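PDB 3PBP: nucleoporin NUP82 from Saccharomyces cerevisiae, which serves as a structural component of the nuclear pore complex, its N-terminal domain, the part deposited, containing the region that interacts with NUP116. Local coordinates for residues Val245-Asn248 / Val249-Leu253; Asn385-Ser388 / Trp389-Thr392. The protein carries 1 engineered substitution. One frame throughout, in Å; residues are numbered along the deposited sequence.

Contact 1: Val245-Asn248 / Val249-Leu253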
ATOM      1  N   VAL A 245      20.359   5.243   7.361  1.00 61.49           N
ATOM      2  CA  VAL A 245      20.312   5.013   5.920  1.00 59.61           C
ATOM      3  C   VAL A 245      21.442   4.071   5.503  1.00 60.41           C
ATOM      4  O   VAL A 245      21.218   3.087   4.789  1.00 60.41           O
ATOM      5  CB  VAL A 245      20.473   6.330   5.130  1.00 57.82           C
ATOM      6  CG1 VAL A 245      20.623   6.037   3.639  1.00 57.01           C
ATOM      7  CG2 VAL A 245      19.283   7.209   5.359  1.00 55.94           C
ATOM      8  N   LYS A 246      22.652   4.390   5.952  1.00 60.34           N
ATOM      9  CA  LYS A 246      23.838   3.602   5.650  1.00 60.84           C
ATOM     10  C   LYS A 246      23.608   2.136   6.013  1.00 59.79           C
ATOM     11  O   LYS A 246      24.008   1.216   5.282  1.00 59.20           O
ATOM     12  CB  LYS A 246      25.022   4.151   6.443  1.00 62.24           C
ATOM     13  CG  LYS A 246      26.337   4.207   5.675  1.00 66.98           C
ATOM     14  CD  LYS A 246      27.382   4.964   6.477  1.00 67.81           C
ATOM     15  CE  LYS A 246      28.243   5.825   5.583  1.00 70.12           C
ATOM     16  NZ  LYS A 246      28.723   7.014   6.348  1.00 71.95           N
ATOM     17  N   ARG A 247      22.956   1.922   7.149  1.00 57.78           N
ATOM     18  CA  ARG A 247      22.673   0.572   7.598  1.00 57.63           C
ATOM     19  C   ARG A 247      21.762  -0.160   6.601  1.00 57.53           C
ATOM     20  O   ARG A 247      22.055  -1.293   6.178  1.00 56.71           O
ATOM     21  CB  ARG A 247      22.017   0.616   8.975  1.00 57.76           C
ATOM     22  CG  ARG A 247      21.795  -0.749   9.552  1.00 57.12           C
ATOM     23  CD  ARG A 247      21.092  -0.685  10.872  1.00 57.46           C
ATOM     24  NE  ARG A 247      20.643  -2.018  11.244  1.00 58.88           N
ATOM     25  CZ  ARG A 247      19.380  -2.330  11.494  1.00 57.81           C
ATOM     26  NH1 ARG A 247      18.443  -1.390  11.414  1.00 57.62           N
ATOM     27  NH2 ARG A 247      19.059  -3.582  11.807  1.00 57.44           N
ATOM     28  N   ASN A 248      20.665   0.498   6.223  1.00 56.54           N
ATOM     29  CA  ASN A 248      19.710  -0.072   5.271  1.00 56.09           C
ATOM     30  C   ASN A 248      20.354  -0.400   3.922  1.00 55.56           C
ATOM     31  O   ASN A 248      20.154  -1.490   3.391  1.00 56.79           O
ATOM     32  CB  ASN A 248      18.529   0.885   5.030  1.00 55.49           C
ATOM     33  CG  ASN A 248      17.489   0.848   6.142  1.00 53.92           C
ATOM     34  OD1 ASN A 248      17.380  -0.122   6.890  1.00 52.68           O
ATOM     35  ND2 ASN A 248      16.699   1.906   6.232  1.00 52.81           N
ATOM     36  N   VAL A 249      21.102   0.555   3.366  1.00 54.15           N
ATOM     37  CA  VAL A 249      21.763   0.369   2.083  1.00 51.90           C
ATOM     38  C   VAL A 249      22.682  -0.842   2.133  1.00 53.48           C
ATOM     39  O   VAL A 249      22.731  -1.632   1.187  1.00 52.99           O
ATOM     40  CB  VAL A 249      22.580   1.620   1.694  1.00 49.30           C
ATOM     41  CG1 VAL A 249      23.355   1.369   0.425  1.00 46.06           C
ATOM     42  CG2 VAL A 249      21.655   2.789   1.519  1.00 47.86           C
ATOM     43  N   ILE A 250      23.413  -0.989   3.236  1.00 55.06           N
ATOM     44  CA  ILE A 250      24.310  -2.128   3.372  1.00 56.29           C
ATOM     45  C   ILE A 250      23.490  -3.398   3.516  1.00 55.77           C
ATOM     46  O   ILE A 250      23.847  -4.440   2.969  1.00 55.62           O
ATOM     47  CB  ILE A 250      25.247  -1.964   4.575  1.00 58.16           C
ATOM     48  CG1 ILE A 250      26.305  -0.906   4.236  1.00 57.89           C
ATOM     49  CG2 ILE A 250      25.891  -3.306   4.931  1.00 56.20           C
ATOM     50  CD1 ILE A 250      27.173  -0.523   5.401  1.00 58.66           C
ATOM     51  N   LYS A 251      22.382  -3.306   4.242  1.00 55.23           N
ATOM     52  CA  LYS A 251      21.514  -4.459   4.406  1.00 56.03           C
ATOM     53  C   LYS A 251      20.931  -4.857   3.062  1.00 56.23           C
ATOM     54  O   LYS A 251      20.834  -6.041   2.736  1.00 56.30           O
ATOM     55  CB  LYS A 251      20.369  -4.142   5.348  1.00 57.16           C
ATOM     56  CG  LYS A 251      20.689  -4.320   6.791  1.00 60.00           C
ATOM     57  CD  LYS A 251      19.416  -4.293   7.575  1.00 60.63           C
ATOM     58  CE  LYS A 251      19.475  -5.303   8.681  1.00 63.86           C
ATOM     59  NZ  LYS A 251      18.111  -5.780   9.031  1.00 68.08           N
ATOM     60  N   GLN A 252      20.526  -3.854   2.288  1.00 56.25           N
ATOM     61  CA  GLN A 252      19.943  -4.108   0.983  1.00 56.01           C
ATOM     62  C   GLN A 252      20.933  -4.868   0.117  1.00 55.46           C
ATOM     63  O   GLN A 252      20.600  -5.881  -0.487  1.00 55.41           O
ATOM     64  CB  GLN A 252      19.552  -2.802   0.282  1.00 55.39           C
ATOM     65  CG  GLN A 252      18.861  -3.055  -1.052  1.00 55.81           C
ATOM     66  CD  GLN A 252      18.319  -1.804  -1.703  1.00 56.89           C
ATOM     67  OE1 GLN A 252      17.809  -0.903  -1.033  1.00 59.60           O
ATOM     68  NE2 GLN A 252      18.401  -1.753  -3.020  1.00 56.68           N
ATOM     69  N   LEU A 253      22.163  -4.382   0.066  1.00 55.03           N
ATOM     70  CA  LEU A 253      23.167  -5.041  -0.740  1.00 56.04           C
ATOM     71  C   LEU A 253      23.459  -6.457  -0.264  1.00 56.46           C
ATOM     72  O   LEU A 253      23.714  -7.337  -1.076  1.00 55.71           O
ATOM     73  CB  LEU A 253      24.456  -4.229  -0.754  1.00 55.06           C
ATOM     74  CG  LEU A 253      25.550  -4.814  -1.649  1.00 54.22           C
ATOM     75  CD1 LEU A 253      25.065  -4.949  -3.097  1.00 51.50           C
ATOM     76  CD2 LEU A 253      26.760  -3.899  -1.567  1.00 54.67           C
TER
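K251 and R247 sit one turn apart on helix 243-262, their side chains running alongside each other and pointing the same way. K251 can be followed outward atom by atom. Its CB starts over the backbone of the preceding turn, 3.3 Å from N248 O. With CG anti to its own carbonyl carbon (chi1 -85°), the chain runs along the flank of the helix that carries R247, and CG lies 3.4 Å from R247 O. CD then passes over one face of the R247 guanidinium, 4.2 Å above the plane and offset toward the rim. CE comes to 3.6 Å from R247 NH2, and the K251 NZ tip ends 3.7 Å from that same NH2, a pairing of like charges.

Beneath this pair the helix makes its regular bonds: K251 N donates to R247 O at 2.8 Å, and V249 N reaches V245 O at 2.9 Å. On another flank, V245 CG1 rests 4.0 Å from V249 CG2, a buried apolar pair next to Y342 and Y344. Q252 sends its amide to S230 of helix 220-235 and to M335.

D338 takes both basic tips: it forms a salt bridge with R247 NH1 and a long, weak ion pair with K251 NZ. Its carboxylate probably balances part of their positive charge, and the aliphatic part of the lysine packs on the guanidinium.

Contact 2: Asn385-Ser388 / Trp389-Thr392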
ATOM      1  N   ASN A 385      -4.666   8.717 -21.902  1.00 75.11           N
ATOM      2  CA  ASN A 385      -3.528   8.195 -22.640  1.00 76.84           C
ATOM      3  C   ASN A 385      -2.364   9.160 -22.553  1.00 77.38           C
ATOM      4  O   ASN A 385      -2.376  10.201 -23.202  1.00 78.85           O
ATOM      5  CB  ASN A 385      -3.912   7.984 -24.103  1.00 77.85           C
ATOM      6  CG  ASN A 385      -2.788   7.380 -24.919  1.00 79.46           C
ATOM      7  OD1 ASN A 385      -1.699   7.950 -25.024  1.00 80.48           O
ATOM      8  ND2 ASN A 385      -3.048   6.217 -25.507  1.00 80.69           N
ATOM      9  N   PHE A 386      -1.350   8.824 -21.762  1.00 77.95           N
ATOM     10  CA  PHE A 386      -0.214   9.719 -21.641  1.00 79.19           C
ATOM     11  C   PHE A 386       1.076   9.269 -22.300  1.00 81.09           C
ATOM     12  O   PHE A 386       2.169   9.620 -21.850  1.00 81.15           O
ATOM     13  CB  PHE A 386       0.036  10.087 -20.178  1.00 77.29           C
ATOM     14  CG  PHE A 386      -0.317   9.013 -19.194  1.00 75.32           C
ATOM     15  CD1 PHE A 386       0.596   8.035 -18.853  1.00 74.19           C
ATOM     16  CD2 PHE A 386      -1.554   9.016 -18.566  1.00 75.04           C
ATOM     17  CE1 PHE A 386       0.287   7.078 -17.896  1.00 73.66           C
ATOM     18  CE2 PHE A 386      -1.871   8.063 -17.612  1.00 74.94           C
ATOM     19  CZ  PHE A 386      -0.945   7.092 -17.275  1.00 74.02           C
HETATM   20  N   MSE A 387       0.950   8.513 -23.385  1.00 83.49           N
HETATM   21  CA  MSE A 387       2.118   8.046 -24.124  1.00 85.90           C
HETATM   22  C   MSE A 387       2.674   9.162 -25.004  1.00 84.70           C
HETATM   23  O   MSE A 387       3.741   9.019 -25.605  1.00 83.97           O
HETATM   24  CB  MSE A 387       1.765   6.830 -24.984  1.00 89.97           C
HETATM   25  CG  MSE A 387       1.767   5.521 -24.215  1.00 96.20           C
HETATM   26 SE   MSE A 387       3.497   5.149 -23.358  1.00105.81          SE
HETATM   27  CE  MSE A 387       4.397   4.248 -24.828  1.00103.10           C
ATOM     28  N   SER A 388       1.932  10.268 -25.075  1.00 83.87           N
ATOM     29  CA  SER A 388       2.319  11.441 -25.856  1.00 81.64           C
ATOM     30  C   SER A 388       3.651  11.900 -25.299  1.00 80.84           C
ATOM     31  O   SER A 388       4.610  12.117 -26.042  1.00 80.69           O
ATOM     32  CB  SER A 388       1.290  12.565 -25.684  1.00 81.32           C
ATOM     33  OG  SER A 388      -0.036  12.050 -25.612  1.00 81.85           O
ATOM     34  N   TRP A 389       3.704  12.030 -23.976  1.00 79.89           N
ATOM     35  CA  TRP A 389       4.911  12.466 -23.290  1.00 78.77           C
ATOM     36  C   TRP A 389       5.686  11.344 -22.619  1.00 77.98           C
ATOM     37  O   TRP A 389       6.914  11.384 -22.560  1.00 77.64           O
ATOM     38  CB  TRP A 389       4.575  13.534 -22.245  1.00 77.41           C
ATOM     39  CG  TRP A 389       3.436  13.193 -21.332  1.00 76.00           C
ATOM     40  CD1 TRP A 389       2.126  13.520 -21.504  1.00 75.76           C
ATOM     41  CD2 TRP A 389       3.519  12.523 -20.063  1.00 76.49           C
ATOM     42  NE1 TRP A 389       1.384  13.109 -20.419  1.00 76.00           N
ATOM     43  CE2 TRP A 389       2.215  12.492 -19.521  1.00 76.03           C
ATOM     44  CE3 TRP A 389       4.569  11.946 -19.330  1.00 75.35           C
ATOM     45  CZ2 TRP A 389       1.934  11.910 -18.278  1.00 75.03           C
ATOM     46  CZ3 TRP A 389       4.286  11.369 -18.095  1.00 72.98           C
ATOM     47  CH2 TRP A 389       2.980  11.356 -17.585  1.00 73.17           C
ATOM     48  N   ALA A 390       4.970  10.345 -22.119  1.00 77.72           N
ATOM     49  CA  ALA A 390       5.605   9.226 -21.427  1.00 77.99           C
ATOM     50  C   ALA A 390       6.658   8.506 -22.254  1.00 77.85           C
ATOM     51  O   ALA A 390       7.688   8.100 -21.727  1.00 77.98           O
ATOM     52  CB  ALA A 390       4.557   8.241 -20.967  1.00 77.79           C
ATOM     53  N   SER A 391       6.398   8.348 -23.548  1.00 77.80           N
ATOM     54  CA  SER A 391       7.329   7.663 -24.435  1.00 77.12           C
ATOM     55  C   SER A 391       8.654   8.406 -24.529  1.00 76.79           C
ATOM     56  O   SER A 391       9.715   7.794 -24.615  1.00 76.78           O
ATOM     57  CB  SER A 391       6.713   7.505 -25.824  1.00 77.23           C
ATOM     58  OG  SER A 391       6.303   8.755 -26.339  1.00 77.97           O
ATOM     59  N   THR A 392       8.589   9.730 -24.507  1.00 76.69           N
ATOM     60  CA  THR A 392       9.787  10.556 -24.576  1.00 76.91           C
ATOM     61  C   THR A 392      10.497  10.529 -23.231  1.00 77.23           C
ATOM     62  O   THR A 392      11.733  10.511 -23.160  1.00 78.57           O
ATOM     63  CB  THR A 392       9.435  12.006 -24.888  1.00 76.96           C
ATOM     64  OG1 THR A 392       8.655  12.056 -26.087  1.00 77.48           O
ATOM     65  CG2 THR A 392      10.695  12.829 -25.056  1.00 76.53           C
TER
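F386 and W389 meet at the N-terminal end of helix 387-399, a helix inserted between strands 380-385 and 413-419, neighbours in one four-stranded antiparallel sheet of a beta-propeller fold. F386 takes the N-cap position. Just before it, N385 makes an Asx turn: its OD1 accepts from M387 N at 3.2 Å, the donor lying above the carbonyl plane.

F386 CB is the part of the phenylalanine side chain nearest the indole, at W389 CZ2, while the rings lie near parallel at 25° but slid apart, their centroids 5.5 Å from each other, so they barely overlap. W389 CG stands between its backbone N and carbonyl carbon (chi1 49°), which turns the indole back over the helix start. F410 meets the indole at a steep angle, and I314 and L326 touch both aromatic side chains. With W389 replaced by an alanine, a gap would probably open beside F386 CB and F410, and S412 OG would lose its weak bond from NE1.

M387, a selenomethionine, brings SE to 4.0 Å from A390 CB. Its carbonyl is gripped twice by S391: weakly by the backbone N at 3.4 Å, and by the hydroxyl, where S391 OG donates to M387 O at 2.7 Å, nearly along the C=O axis.

How the contacts relate
Contact 1 lies within helix 243-262 and contact 2 at the start of helix 387-399, both in a domain with far more strand than helix, and they come in series along the chain. They do not touch: their centres are 35 Å apart and their nearest atoms about 24 Å. Strand 323-329 and what follows it bring the two into relation, since L326 packs on the aromatics of contact 2, while the loop after this strand supplies M335 and D338 to contact 1. Contact 1 leans on a second helix, 220-235; contact 2 lies against strands. No other protein chain of the assembly touches either one, though both fall within the region that interacts with NUP116.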